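Local coordinates for protein P35 antigen (PDB 4ALY) that is an outer surface lipoprotein of the Lyme disease spirochaete Borrelia burgdorferi, critical for establishing infection after a tick bite, at residues 154-159 / 239-244; 85-90 / 184-189; 138-143 / 219-224; 167-172 / 255-260. One frame throughout, in Å; residues are numbered along the deposited sequence.

Contact 1: residues 154-159 / 239-244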
loop_
_atom_site.group_PDB
_atom_site.type_symbol
_atom_site.label_atom_id
_atom_site.label_comp_id
_atom_site.label_asym_id
_atom_site.label_seq_id
_atom_site.Cartn_x
_atom_site.Cartn_y
_atom_site.Cartn_z
ATOM N N SER A 154 2.961 7.850 15.781
ATOM C CA SER A 154 3.917 8.843 16.201
ATOM C C SER A 154 4.302 8.561 17.638
ATOM O O SER A 154 5.386 8.987 18.093
ATOM C CB SER A 154 3.263 10.213 16.221
ATOM O OG SER A 154 3.256 10.793 14.951
ATOM N N LYS A 155 3.432 7.896 18.386
ATOM C CA LYS A 155 3.775 7.645 19.784
ATOM C C LYS A 155 4.905 6.613 19.791
ATOM O O LYS A 155 5.840 6.764 20.565
ATOM C CB LYS A 155 2.581 7.204 20.598
ATOM C CG LYS A 155 1.591 8.338 20.853
ATOM C CD LYS A 155 0.652 7.938 21.972
ATOM C CE LYS A 155 0.182 9.168 22.727
ATOM N NZ LYS A 155 -1.041 8.794 23.467
ATOM N N LEU A 156 4.832 5.622 18.879
ATOM C CA LEU A 156 5.862 4.611 18.713
ATOM C C LEU A 156 7.112 5.159 18.033
ATOM O O LEU A 156 8.225 4.814 18.406
ATOM C CB LEU A 156 5.347 3.465 17.851
ATOM C CG LEU A 156 4.337 2.505 18.442
ATOM C CD1 LEU A 156 3.745 1.565 17.377
ATOM C CD2 LEU A 156 4.963 1.750 19.648
ATOM N N SER A 157 6.950 5.980 17.012
ATOM C CA SER A 157 8.106 6.476 16.284
ATOM C C SER A 157 9.001 7.393 17.179
ATOM O O SER A 157 10.219 7.527 16.975
ATOM C CB SER A 157 7.637 7.168 15.004
ATOM O OG SER A 157 8.735 7.610 14.185
ATOM N N GLN A 158 8.400 7.997 18.207
ATOM C CA GLN A 158 9.160 8.758 19.221
ATOM C C GLN A 158 10.172 7.896 20.038
ATOM O O GLN A 158 10.986 8.409 20.833
ATOM C CB GLN A 158 8.165 9.496 20.129
ATOM C CG GLN A 158 7.508 10.690 19.433
ATOM C CD GLN A 158 6.555 11.480 20.304
ATOM O OE1 GLN A 158 5.430 11.061 20.570
ATOM N NE2 GLN A 158 6.980 12.639 20.718
ATOM N N ASP A 159 10.108 6.583 19.852
ATOM C CA ASP A 159 10.995 5.685 20.527
ATOM C C ASP A 159 11.771 4.945 19.453
ATOM O O ASP A 159 11.180 4.182 18.681
ATOM C CB ASP A 159 10.178 4.711 21.397
ATOM C CG ASP A 159 11.056 3.791 22.296
ATOM O OD1 ASP A 159 12.161 3.389 21.932
ATOM O OD2 ASP A 159 10.598 3.396 23.374
ATOM N N THR A 239 -0.853 5.060 27.156
ATOM C CA THR A 239 0.156 5.532 28.143
ATOM C C THR A 239 1.389 4.609 28.239
ATOM O O THR A 239 2.289 4.854 29.003
ATOM C CB THR A 239 -0.485 5.646 29.547
ATOM O OG1 THR A 239 -1.070 4.384 29.877
ATOM C CG2 THR A 239 -1.610 6.699 29.581
ATOM N N ASP A 240 1.409 3.513 27.495
ATOM C CA ASP A 240 2.487 2.556 27.612
ATOM C C ASP A 240 2.927 2.175 26.235
ATOM O O ASP A 240 2.365 1.272 25.640
ATOM C CB ASP A 240 2.077 1.307 28.431
ATOM C CG ASP A 240 3.244 0.343 28.662
ATOM O OD1 ASP A 240 4.008 0.033 27.730
ATOM O OD2 ASP A 240 3.424 -0.125 29.784
ATOM N N VAL A 241 3.989 2.810 25.758
ATOM C CA VAL A 241 4.446 2.589 24.402
ATOM C C VAL A 241 4.930 1.155 24.110
ATOM O O VAL A 241 4.754 0.680 23.000
ATOM C CB VAL A 241 5.444 3.690 23.994
ATOM C CG1 VAL A 241 6.672 3.708 24.885
ATOM C CG2 VAL A 241 5.804 3.547 22.519
ATOM N N SER A 242 5.458 0.430 25.104
ATOM C CA SER A 242 5.808 -0.986 24.887
ATOM C C SER A 242 4.606 -1.805 24.575
ATOM O O SER A 242 4.691 -2.698 23.740
ATOM C CB SER A 242 6.517 -1.621 26.095
ATOM O OG SER A 242 7.903 -1.276 26.047
ATOM N N LYS A 243 3.495 -1.571 25.275
ATOM C CA LYS A 243 2.289 -2.385 25.051
ATOM C C LYS A 243 1.809 -1.957 23.674
ATOM O O LYS A 243 1.468 -2.795 22.882
ATOM C CB LYS A 243 1.206 -2.121 26.103
ATOM C CG LYS A 243 1.621 -2.403 27.531
ATOM C CD LYS A 243 0.443 -2.894 28.356
ATOM C CE LYS A 243 0.872 -3.792 29.533
ATOM N NZ LYS A 243 1.029 -2.976 30.761
ATOM N N LEU A 244 1.925 -0.648 23.360
ATOM C CA LEU A 244 1.487 -0.152 22.068
ATOM C C LEU A 244 2.304 -0.894 21.006
ATOM O O LEU A 244 1.728 -1.456 20.058
ATOM C CB LEU A 244 1.551 1.376 21.946
ATOM C CG LEU A 244 1.117 1.886 20.558
ATOM C CD1 LEU A 244 -0.298 1.357 20.179
ATOM C CD2 LEU A 244 1.236 3.410 20.358
#
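Leu156 carries its CG anti to the carbonyl carbon, beside the backbone N (chi1 -73°), while Leu244 holds its own CG anti to the backbone N (chi1 179°), and the two branched ends meet between the helices. Leu156 CG lies 3.8 Å from Leu244 CD2, the side chains crossing obliquely, and Leu244 CD2 also reaches Lys155 CB at 4.0 Å. Beside it, two methyls meet, Leu156 CD2 and Val241 CG2, 3.5 Å apart. The two leucines and Val241 thus touch by van der Waals contact, with two oxygens also close to the valine methyls: Lys155 O is 3.8 Å from Val241 CG2, and Asp159 OD2 is 4.2 Å from Val241 CG1. Asp240 is the N-cap of the helix that presents Val241 and Leu244: its OD1 accepts from Lys243 N at 3.0 Å, the donor lying well above the carboxylate plane. The Lys155 chain runs on extended beyond CG, and its NZ is held by Tyr231 OH and Gln238 O, whereas Asp159 OD1 takes Asn161 N. The patch joins the C-terminal part of helix 143-157 to the start of helix 241-250, with Tyr162 touching both Leu156 and Val241, and helix 106-110 packing against Ser154 and Ser157.

Contact 2: residues 85-90 / 184-189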
loop_
_atom_site.group_PDB
_atom_site.type_symbol
_atom_site.label_atom_id
_atom_site.label_comp_id
_atom_site.label_asym_id
_atom_site.label_seq_id
_atom_site.Cartn_x
_atom_site.Cartn_y
_atom_site.Cartn_z
ATOM N N ASN A 85 -9.693 2.119 -13.226
ATOM C CA ASN A 85 -10.085 2.638 -11.910
ATOM C C ASN A 85 -8.888 2.963 -10.947
ATOM O O ASN A 85 -8.868 4.034 -10.300
ATOM C CB ASN A 85 -11.135 1.752 -11.272
ATOM C CG ASN A 85 -11.710 2.330 -9.996
ATOM O OD1 ASN A 85 -12.178 3.481 -9.956
ATOM N ND2 ASN A 85 -11.709 1.524 -8.932
ATOM N N ILE A 86 -7.844 2.125 -10.967
ATOM C CA ILE A 86 -6.707 2.337 -10.119
ATOM C C ILE A 86 -5.872 3.517 -10.555
ATOM O O ILE A 86 -5.431 4.316 -9.706
ATOM C CB ILE A 86 -5.905 1.040 -9.953
ATOM C CG1 ILE A 86 -6.694 0.131 -9.004
ATOM C CG2 ILE A 86 -4.488 1.283 -9.438
ATOM C CD1 ILE A 86 -6.212 -1.301 -9.049
ATOM N N ILE A 87 -5.657 3.655 -11.854
ATOM C CA ILE A 87 -4.981 4.835 -12.380
ATOM C C ILE A 87 -5.815 6.128 -12.173
ATOM O O ILE A 87 -5.246 7.162 -11.828
ATOM C CB ILE A 87 -4.452 4.607 -13.819
ATOM C CG1 ILE A 87 -3.518 3.405 -13.835
ATOM C CG2 ILE A 87 -3.725 5.847 -14.409
ATOM C CD1 ILE A 87 -2.112 3.654 -13.269
ATOM N N GLN A 88 -7.137 6.074 -12.289
ATOM C CA GLN A 88 -7.913 7.322 -12.219
ATOM C C GLN A 88 -7.777 7.828 -10.802
ATOM O O GLN A 88 -7.274 8.893 -10.589
ATOM C CB GLN A 88 -9.412 7.229 -12.622
ATOM C CG GLN A 88 -9.813 6.249 -13.731
ATOM C CD GLN A 88 -9.816 6.802 -15.195
ATOM O OE1 GLN A 88 -8.771 7.257 -15.720
ATOM N NE2 GLN A 88 -10.985 6.695 -15.877
ATOM N N ILE A 89 -8.217 7.033 -9.851
ATOM C CA ILE A 89 -7.993 7.214 -8.413
ATOM C C ILE A 89 -6.596 7.778 -8.092
ATOM O O ILE A 89 -6.473 8.799 -7.433
ATOM C CB ILE A 89 -8.265 5.905 -7.652
ATOM C CG1 ILE A 89 -9.756 5.538 -7.734
ATOM C CG2 ILE A 89 -7.862 6.041 -6.198
ATOM C CD1 ILE A 89 -10.142 4.148 -7.130
ATOM N N SER A 90 -5.542 7.173 -8.612
ATOM C CA SER A 90 -4.211 7.709 -8.299
ATOM C C SER A 90 -3.954 9.135 -8.770
ATOM O O SER A 90 -3.191 9.852 -8.102
ATOM C CB SER A 90 -3.092 6.793 -8.754
ATOM O OG SER A 90 -2.679 7.174 -10.031
ATOM N N ILE A 184 1.183 -2.651 -11.815
ATOM C CA ILE A 184 0.434 -3.664 -12.538
ATOM C C ILE A 184 -0.662 -3.021 -13.411
ATOM O O ILE A 184 -0.812 -3.441 -14.521
ATOM C CB ILE A 184 -0.097 -4.775 -11.593
ATOM C CG1 ILE A 184 1.003 -5.788 -11.309
ATOM C CG2 ILE A 184 -1.382 -5.448 -12.108
ATOM C CD1 ILE A 184 0.801 -6.480 -9.986
ATOM N N SER A 185 -1.388 -1.999 -12.946
ATOM C CA SER A 185 -2.381 -1.378 -13.806
ATOM C C SER A 185 -1.742 -0.630 -14.977
ATOM O O SER A 185 -2.304 -0.607 -16.064
ATOM C CB SER A 185 -3.314 -0.462 -13.031
ATOM O OG SER A 185 -3.965 -1.153 -12.004
ATOM N N ALA A 186 -0.575 -0.022 -14.748
ATOM C CA ALA A 186 0.148 0.701 -15.792
ATOM C C ALA A 186 0.720 -0.292 -16.800
ATOM O O ALA A 186 0.626 -0.053 -18.008
ATOM C CB ALA A 186 1.256 1.597 -15.203
ATOM N N LYS A 187 1.305 -1.391 -16.306
ATOM C CA LYS A 187 1.715 -2.493 -17.178
ATOM C C LYS A 187 0.619 -2.944 -18.146
ATOM O O LYS A 187 0.852 -3.015 -19.341
ATOM C CB LYS A 187 2.264 -3.678 -16.372
ATOM C CG LYS A 187 3.736 -3.478 -16.061
ATOM C CD LYS A 187 4.303 -4.516 -15.116
ATOM C CE LYS A 187 5.820 -4.330 -15.209
ATOM N NZ LYS A 187 6.604 -4.819 -14.046
ATOM N N ILE A 188 -0.568 -3.232 -17.617
ATOM C CA ILE A 188 -1.675 -3.792 -18.386
ATOM C C ILE A 188 -2.188 -2.788 -19.410
ATOM O O ILE A 188 -2.329 -3.136 -20.586
ATOM C CB ILE A 188 -2.860 -4.230 -17.468
ATOM C CG1 ILE A 188 -2.480 -5.464 -16.646
ATOM C CG2 ILE A 188 -4.176 -4.393 -18.260
ATOM C CD1 ILE A 188 -3.597 -5.930 -15.742
ATOM N N LEU A 189 -2.490 -1.563 -18.960
ATOM C CA LEU A 189 -2.959 -0.475 -19.839
ATOM C C LEU A 189 -1.939 -0.074 -20.905
ATOM O O LEU A 189 -2.306 0.380 -21.990
ATOM C CB LEU A 189 -3.345 0.745 -19.027
ATOM C CG LEU A 189 -4.518 0.719 -18.056
ATOM C CD1 LEU A 189 -4.463 2.030 -17.274
ATOM C CD2 LEU A 189 -5.879 0.573 -18.742
#
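Ile86 lays its branched side chain over the hydroxyl end of Ser185, with Ile86 CB and CG2 each 3.6 Å from Ser185 OG. That oxygen is hydrogen-bonded to Met181 O, one turn earlier in its own helix, so its polar partner lies outside the contact while the isoleucine carbons pack on it. One residue on, Ile87 packs on Ser185 as well and reaches Leu189, a turn further along. Its CG1 sits 4.0 Å from Ser185 CB and 3.8 Å from Leu189 CD1, and the Ile87 and Leu189 side chains lie alongside and run in opposed senses. Here helix 70-95 crosses helix 163-189 in this all-helical protein, the segment axes approaching to 9.6 Å at a signed angle of -121°. Ser185 stands at the closest CA approach, 6.8 Å from the CA of Ile86, so a short side chain occupies the place where the backbones come nearest. Further out, Ile87 CD1 brushes Ala186 CB at 4.4 Å, a loose contact at the surface edge. Ser83 and Glu84, three and two residues before Ile86, continue the packing against Leu189, while Phe210 of helix 200-233 also touches Ser185.

Contact 3: residues 138-143 / 219-224. With SO4 (sulfate ion), chain D.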
loop_
_atom_site.group_PDB
_atom_site.type_symbol
_atom_site.label_atom_id
_atom_site.label_comp_id
_atom_site.label_asym_id
_atom_site.label_seq_id
_atom_site.Cartn_x
_atom_site.Cartn_y
_atom_site.Cartn_z
ATOM N N SER A 138 -3.249 4.111 -0.054
ATOM C CA SER A 138 -3.314 2.722 0.399
ATOM C C SER A 138 -4.307 2.613 1.511
ATOM O O SER A 138 -4.732 1.517 1.913
ATOM C CB SER A 138 -1.922 2.199 0.809
ATOM O OG SER A 138 -1.569 2.555 2.138
ATOM N N LEU A 139 -4.646 3.765 2.056
ATOM C CA LEU A 139 -5.645 3.831 3.123
ATOM C C LEU A 139 -6.880 4.552 2.499
ATOM O O LEU A 139 -7.599 5.304 3.197
ATOM C CB LEU A 139 -5.043 4.609 4.346
ATOM C CG LEU A 139 -4.014 3.881 5.229
ATOM C CD1 LEU A 139 -3.024 4.730 6.098
ATOM C CD2 LEU A 139 -4.764 2.850 6.057
ATOM N N ASN A 140 -7.047 4.396 1.174
ATOM C CA ASN A 140 -8.202 5.012 0.474
ATOM C C ASN A 140 -8.315 6.539 0.578
ATOM O O ASN A 140 -9.367 7.105 0.399
ATOM C CB ASN A 140 -9.533 4.348 0.933
ATOM C CG ASN A 140 -9.660 2.896 0.463
ATOM O OD1 ASN A 140 -8.969 2.450 -0.430
ATOM N ND2 ASN A 140 -10.532 2.173 1.073
ATOM N N PHE A 141 -7.221 7.190 0.919
ATOM C CA PHE A 141 -7.166 8.658 1.055
ATOM C C PHE A 141 -8.244 9.142 2.014
ATOM O O PHE A 141 -8.844 10.196 1.878
ATOM C CB PHE A 141 -7.185 9.432 -0.296
ATOM C CG PHE A 141 -6.164 10.539 -0.337
ATOM C CD1 PHE A 141 -6.413 11.739 0.295
ATOM C CD2 PHE A 141 -4.887 10.334 -0.950
ATOM C CE1 PHE A 141 -5.455 12.735 0.298
ATOM C CE2 PHE A 141 -3.938 11.320 -0.923
ATOM C CZ PHE A 141 -4.224 12.529 -0.326
ATOM N N ASN A 142 -8.446 8.361 3.050
ATOM C CA ASN A 142 -9.333 8.780 4.059
ATOM C C ASN A 142 -8.542 9.561 5.022
ATOM O O ASN A 142 -7.940 8.983 5.951
ATOM C CB ASN A 142 -9.858 7.583 4.780
ATOM C CG ASN A 142 -10.795 7.970 5.863
ATOM O OD1 ASN A 142 -10.569 8.938 6.617
ATOM N ND2 ASN A 142 -11.845 7.237 5.957
ATOM N N GLU A 143 -8.570 10.876 4.852
ATOM C CA GLU A 143 -7.664 11.723 5.617
ATOM C C GLU A 143 -7.856 11.573 7.125
ATOM O O GLU A 143 -6.939 11.867 7.888
ATOM C CB GLU A 143 -7.791 13.158 5.147
ATOM C CG GLU A 143 -7.542 13.292 3.636
ATOM C CD GLU A 143 -7.782 14.692 3.110
ATOM O OE1 GLU A 143 -8.035 15.626 3.896
ATOM O OE2 GLU A 143 -7.745 14.878 1.885
ATOM N N LYS A 219 -6.954 -6.172 4.066
ATOM C CA LYS A 219 -6.553 -6.613 5.372
ATOM C C LYS A 219 -5.683 -5.523 6.026
ATOM O O LYS A 219 -5.698 -5.361 7.239
ATOM C CB LYS A 219 -5.819 -7.948 5.261
ATOM C CG LYS A 219 -5.695 -8.616 6.607
ATOM C CD LYS A 219 -4.551 -9.592 6.606
ATOM C CE LYS A 219 -4.426 -10.235 7.993
ATOM N NZ LYS A 219 -3.196 -11.069 7.974
ATOM N N TRP A 220 -4.949 -4.767 5.210
ATOM C CA TRP A 220 -4.224 -3.555 5.656
ATOM C C TRP A 220 -5.208 -2.526 6.136
ATOM O O TRP A 220 -4.996 -1.878 7.154
ATOM C CB TRP A 220 -3.356 -3.032 4.520
ATOM C CG TRP A 220 -2.795 -1.636 4.641
ATOM C CD1 TRP A 220 -3.080 -0.551 3.843
ATOM C CD2 TRP A 220 -1.782 -1.139 5.602
ATOM N NE1 TRP A 220 -2.335 0.544 4.218
ATOM C CE2 TRP A 220 -1.567 0.259 5.285
ATOM C CE3 TRP A 220 -1.057 -1.714 6.667
ATOM C CZ2 TRP A 220 -0.649 1.048 5.997
ATOM C CZ3 TRP A 220 -0.136 -0.911 7.385
ATOM C CH2 TRP A 220 0.045 0.435 7.073
ATOM N N LEU A 221 -6.329 -2.403 5.443
ATOM C CA LEU A 221 -7.351 -1.435 5.868
ATOM C C LEU A 221 -7.976 -1.897 7.152
ATOM O O LEU A 221 -8.218 -1.083 8.057
ATOM C CB LEU A 221 -8.435 -1.217 4.792
ATOM C CG LEU A 221 -8.047 -0.487 3.469
ATOM C CD1 LEU A 221 -9.055 -0.746 2.342
ATOM C CD2 LEU A 221 -7.911 0.999 3.751
ATOM N N LYS A 222 -8.255 -3.196 7.232
ATOM C CA LYS A 222 -8.813 -3.790 8.465
ATOM C C LYS A 222 -7.866 -3.733 9.714
ATOM O O LYS A 222 -8.290 -3.411 10.865
ATOM C CB LYS A 222 -9.315 -5.211 8.163
ATOM C CG LYS A 222 -9.931 -5.940 9.363
ATOM C CD LYS A 222 -8.976 -6.970 9.978
ATOM C CE LYS A 222 -9.635 -8.363 10.040
ATOM N NZ LYS A 222 -10.490 -8.579 11.248
ATOM N N ASP A 223 -6.596 -4.059 9.517
ATOM C CA ASP A 223 -5.692 -4.030 10.693
ATOM C C ASP A 223 -5.513 -2.597 11.195
ATOM O O ASP A 223 -5.284 -2.391 12.374
ATOM C CB ASP A 223 -4.317 -4.695 10.440
ATOM C CG ASP A 223 -4.402 -6.218 10.220
ATOM O OD1 ASP A 223 -5.354 -6.849 10.702
ATOM O OD2 ASP A 223 -3.513 -6.777 9.542
ATOM N N THR A 224 -5.726 -1.625 10.309
ATOM C CA THR A 224 -5.470 -0.207 10.587
ATOM C C THR A 224 -6.570 0.294 11.431
ATOM O O THR A 224 -6.326 0.979 12.416
ATOM C CB THR A 224 -5.533 0.697 9.338
ATOM O OG1 THR A 224 -4.621 0.257 8.381
ATOM C CG2 THR A 224 -5.057 2.003 9.688
HETATM S S SO4 D . -13.177 4.493 2.953
HETATM O O1 SO4 D . -12.835 5.930 2.814
HETATM O O2 SO4 D . -12.347 3.836 4.014
HETATM O O3 SO4 D . -12.976 3.829 1.644
HETATM O O4 SO4 D . -14.614 4.392 3.289
#
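Ser138 and Trp220 form the buried, close-packed side of this contact: the indole NE1 donates to Ser138 OG over 3.0 Å at an N-H...O angle of 144°, with the hydroxyl oxygen tilted 27° from the ring plane. Ser138 OG is also bonded to Leu135 O, so the buried serine links the tryptophan to the last turn of helix 129-137. Trp220 points CG anti to its backbone N (chi1 166°), and the tryptophan side chain also packs on Thr169, Leu170 and Arg173 of helix 163-189. Next to it, Leu139 pushes CD2 between helix side chains, 3.5 Å from Thr224 OG1 and 3.7 Å from Thr224 CG2, with Ile146 and Leu149 of helix 143-157 also touching Leu139. Leu221 CD2 then covers the loop backbone, 3.7 Å from Leu139 CA.

The outer side is looser. Leu221 CD1 meets the amide of exposed Asn140, ND2 at 3.5 Å, the side chains crossing at about a right angle. That ND2 also gives a weak hydrogen bond to O3 of a sulfate ion, probably from the crystallisation liquor. Asn140, at positive phi, is the C-prime residue of a Schellman motif that ends helix 129-137, and Asn142 two residues later is the N-cap of helix 143-157: a tight helix-to-helix turn seated on the flank of helix 200-233.

Contact 4: residues 167-172 / 255-260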
loop_
_atom_site.group_PDB
_atom_site.type_symbol
_atom_site.label_atom_id
_atom_site.label_comp_id
_atom_site.label_asym_id
_atom_site.label_seq_id
_atom_site.Cartn_x
_atom_site.Cartn_y
_atom_site.Cartn_z
ATOM N N LYS A 167 8.071 2.294 10.283
ATOM C CA LYS A 167 8.547 2.357 8.922
ATOM C C LYS A 167 8.137 1.061 8.162
ATOM O O LYS A 167 7.382 1.130 7.181
ATOM C CB LYS A 167 10.070 2.596 8.967
ATOM C CG LYS A 167 10.734 2.766 7.635
ATOM C CD LYS A 167 11.148 1.417 7.086
ATOM C CE LYS A 167 11.676 1.582 5.663
ATOM N NZ LYS A 167 11.518 0.271 4.964
ATOM N N GLU A 168 8.567 -0.110 8.654
ATOM C CA GLU A 168 8.304 -1.406 7.988
ATOM C C GLU A 168 6.777 -1.452 7.661
ATOM O O GLU A 168 6.353 -1.654 6.510
ATOM C CB GLU A 168 8.681 -2.530 8.989
ATOM C CG GLU A 168 9.390 -3.839 8.594
ATOM C CD GLU A 168 10.200 -4.457 9.785
ATOM O OE1 GLU A 168 11.278 -3.877 10.153
ATOM O OE2 GLU A 168 9.792 -5.521 10.385
ATOM N N THR A 169 5.961 -1.231 8.675
ATOM C CA THR A 169 4.513 -1.271 8.537
ATOM C C THR A 169 3.979 -0.334 7.425
ATOM O O THR A 169 3.166 -0.738 6.618
ATOM C CB THR A 169 3.894 -0.899 9.882
ATOM O OG1 THR A 169 4.364 -1.827 10.892
ATOM C CG2 THR A 169 2.410 -0.854 9.798
ATOM N N LEU A 170 4.497 0.894 7.361
ATOM C CA LEU A 170 3.939 1.888 6.489
ATOM C C LEU A 170 4.465 1.668 5.072
ATOM O O LEU A 170 3.759 1.819 4.068
ATOM C CB LEU A 170 4.283 3.299 7.018
ATOM C CG LEU A 170 3.510 3.878 8.223
ATOM C CD1 LEU A 170 3.998 5.305 8.548
ATOM C CD2 LEU A 170 2.000 3.889 7.977
ATOM N N ILE A 171 5.723 1.297 4.995
ATOM C CA ILE A 171 6.371 1.241 3.712
ATOM C C ILE A 171 6.334 -0.147 3.078
ATOM O O ILE A 171 5.966 -0.295 1.920
ATOM C CB ILE A 171 7.798 1.784 3.862
ATOM C CG1 ILE A 171 7.639 3.274 4.253
ATOM C CG2 ILE A 171 8.612 1.499 2.578
ATOM C CD1 ILE A 171 8.929 4.045 4.343
ATOM N N ASN A 172 6.685 -1.155 3.846
ATOM C CA ASN A 172 6.844 -2.484 3.288
ATOM C C ASN A 172 5.512 -3.164 3.233
ATOM O O ASN A 172 5.345 -4.045 2.382
ATOM C CB ASN A 172 7.803 -3.297 4.135
ATOM C CG ASN A 172 9.215 -2.709 4.149
ATOM O OD1 ASN A 172 10.099 -3.343 3.664
ATOM N ND2 ASN A 172 9.405 -1.496 4.661
ATOM N N ALA A 255 7.434 -12.813 9.767
ATOM C CA ALA A 255 7.126 -13.712 8.660
ATOM C C ALA A 255 6.020 -13.109 7.768
ATOM O O ALA A 255 6.039 -13.270 6.532
ATOM C CB ALA A 255 6.748 -15.104 9.162
ATOM N N GLN A 256 5.055 -12.440 8.389
ATOM C CA GLN A 256 3.970 -11.792 7.642
ATOM C C GLN A 256 4.497 -10.702 6.693
ATOM O O GLN A 256 3.951 -10.515 5.626
ATOM C CB GLN A 256 2.948 -11.194 8.595
ATOM C CG GLN A 256 1.991 -12.157 9.257
ATOM C CD GLN A 256 1.085 -11.430 10.249
ATOM O OE1 GLN A 256 1.559 -10.648 11.108
ATOM N NE2 GLN A 256 -0.232 -11.693 10.157
ATOM N N PHE A 257 5.606 -10.034 7.042
ATOM C CA PHE A 257 6.244 -9.109 6.078
ATOM C C PHE A 257 6.867 -9.853 4.910
ATOM O O PHE A 257 6.652 -9.503 3.716
ATOM C CB PHE A 257 7.319 -8.193 6.733
ATOM C CG PHE A 257 6.746 -7.037 7.537
ATOM C CD1 PHE A 257 6.126 -5.934 6.904
ATOM C CD2 PHE A 257 6.835 -7.040 8.934
ATOM C CE1 PHE A 257 5.632 -4.868 7.653
ATOM C CE2 PHE A 257 6.322 -6.007 9.685
ATOM C CZ PHE A 257 5.724 -4.913 9.049
ATOM N N ALA A 258 7.692 -10.843 5.243
ATOM C CA ALA A 258 8.316 -11.672 4.191
ATOM C C ALA A 258 7.265 -12.285 3.295
ATOM O O ALA A 258 7.423 -12.252 2.107
ATOM C CB ALA A 258 9.268 -12.723 4.761
ATOM N N ASN A 259 6.166 -12.774 3.850
ATOM C CA ASN A 259 5.085 -13.293 3.003
ATOM C C ASN A 259 4.494 -12.234 2.049
ATOM O O ASN A 259 4.445 -12.424 0.807
ATOM C CB ASN A 259 4.037 -14.014 3.862
ATOM C CG ASN A 259 4.650 -15.211 4.674
ATOM O OD1 ASN A 259 5.777 -15.721 4.377
ATOM N ND2 ASN A 259 3.918 -15.654 5.707
ATOM N N ILE A 260 4.103 -11.096 2.630
ATOM C CA ILE A 260 3.607 -9.945 1.865
ATOM C C ILE A 260 4.585 -9.554 0.777
ATOM O O ILE A 260 4.210 -9.445 -0.379
ATOM C CB ILE A 260 3.281 -8.747 2.784
ATOM C CG1 ILE A 260 2.101 -9.095 3.669
ATOM C CG2 ILE A 260 2.930 -7.494 1.975
ATOM C CD1 ILE A 260 1.907 -8.142 4.838
#
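Phe257 meets Glu168 as the first residue of helix segment 255-260 to reach across, and its ring carries most of the contact. That ring reaches the other helix, where Glu168 CG lies over the centre of one face, 3.8 Å from the centroid and 10° off the normal, a CH-pi contact. The Glu168 carboxylate is turned 76° from the ring plane, with OE2 3.6 Å from Phe257 CE2; a long, weak ion pair leads from OE2 to Arg249. The leading end of the ring reaches the backbone: Phe257 CE1 is 3.5 Å from Glu168 O, and CZ is 3.7 Å from Thr169 N. Helices 163-189 and 254-275 run nearly parallel here, 16° apart within an all-helical fold, but with segment axes 11.4 Å apart, a separation the phenylalanine side chain bridges. The first of these helices also has a wider pi-type turn at 168-172, beside the ring. Asn172 CB comes no nearer than 4.2 Å to Phe257 CD1. One turn further along, Ile260 turns toward the same helix and sets CG2 4.2 Å from Asn172 O, while Arg173 touches both Phe257 and Ile260.

How the contacts relate
From the N terminus, helix 70-95 supplies the first partner of contact 2, whose loop closes 94 residues later on helix 163-189. Before that closure the chain lays down the first segments of contacts 3, 1 and 4, in that order. Contact 3 then closes its loop on helix 200-233, contact 1 on helix 241-250 and contact 4 on helix 254-275, so every pair of contacts crosses and none nests. Helix 163-189 serves twice, in contacts 4 and 2, whose centres are about 23 Å apart on opposite sides of the chain's centre. Contacts 3 and 4 touch where Trp220 CH2 approaches Thr169 O, at 3.4 Å. Contact 1 sits at the far end, its centre about 36 Å from that of contact 2.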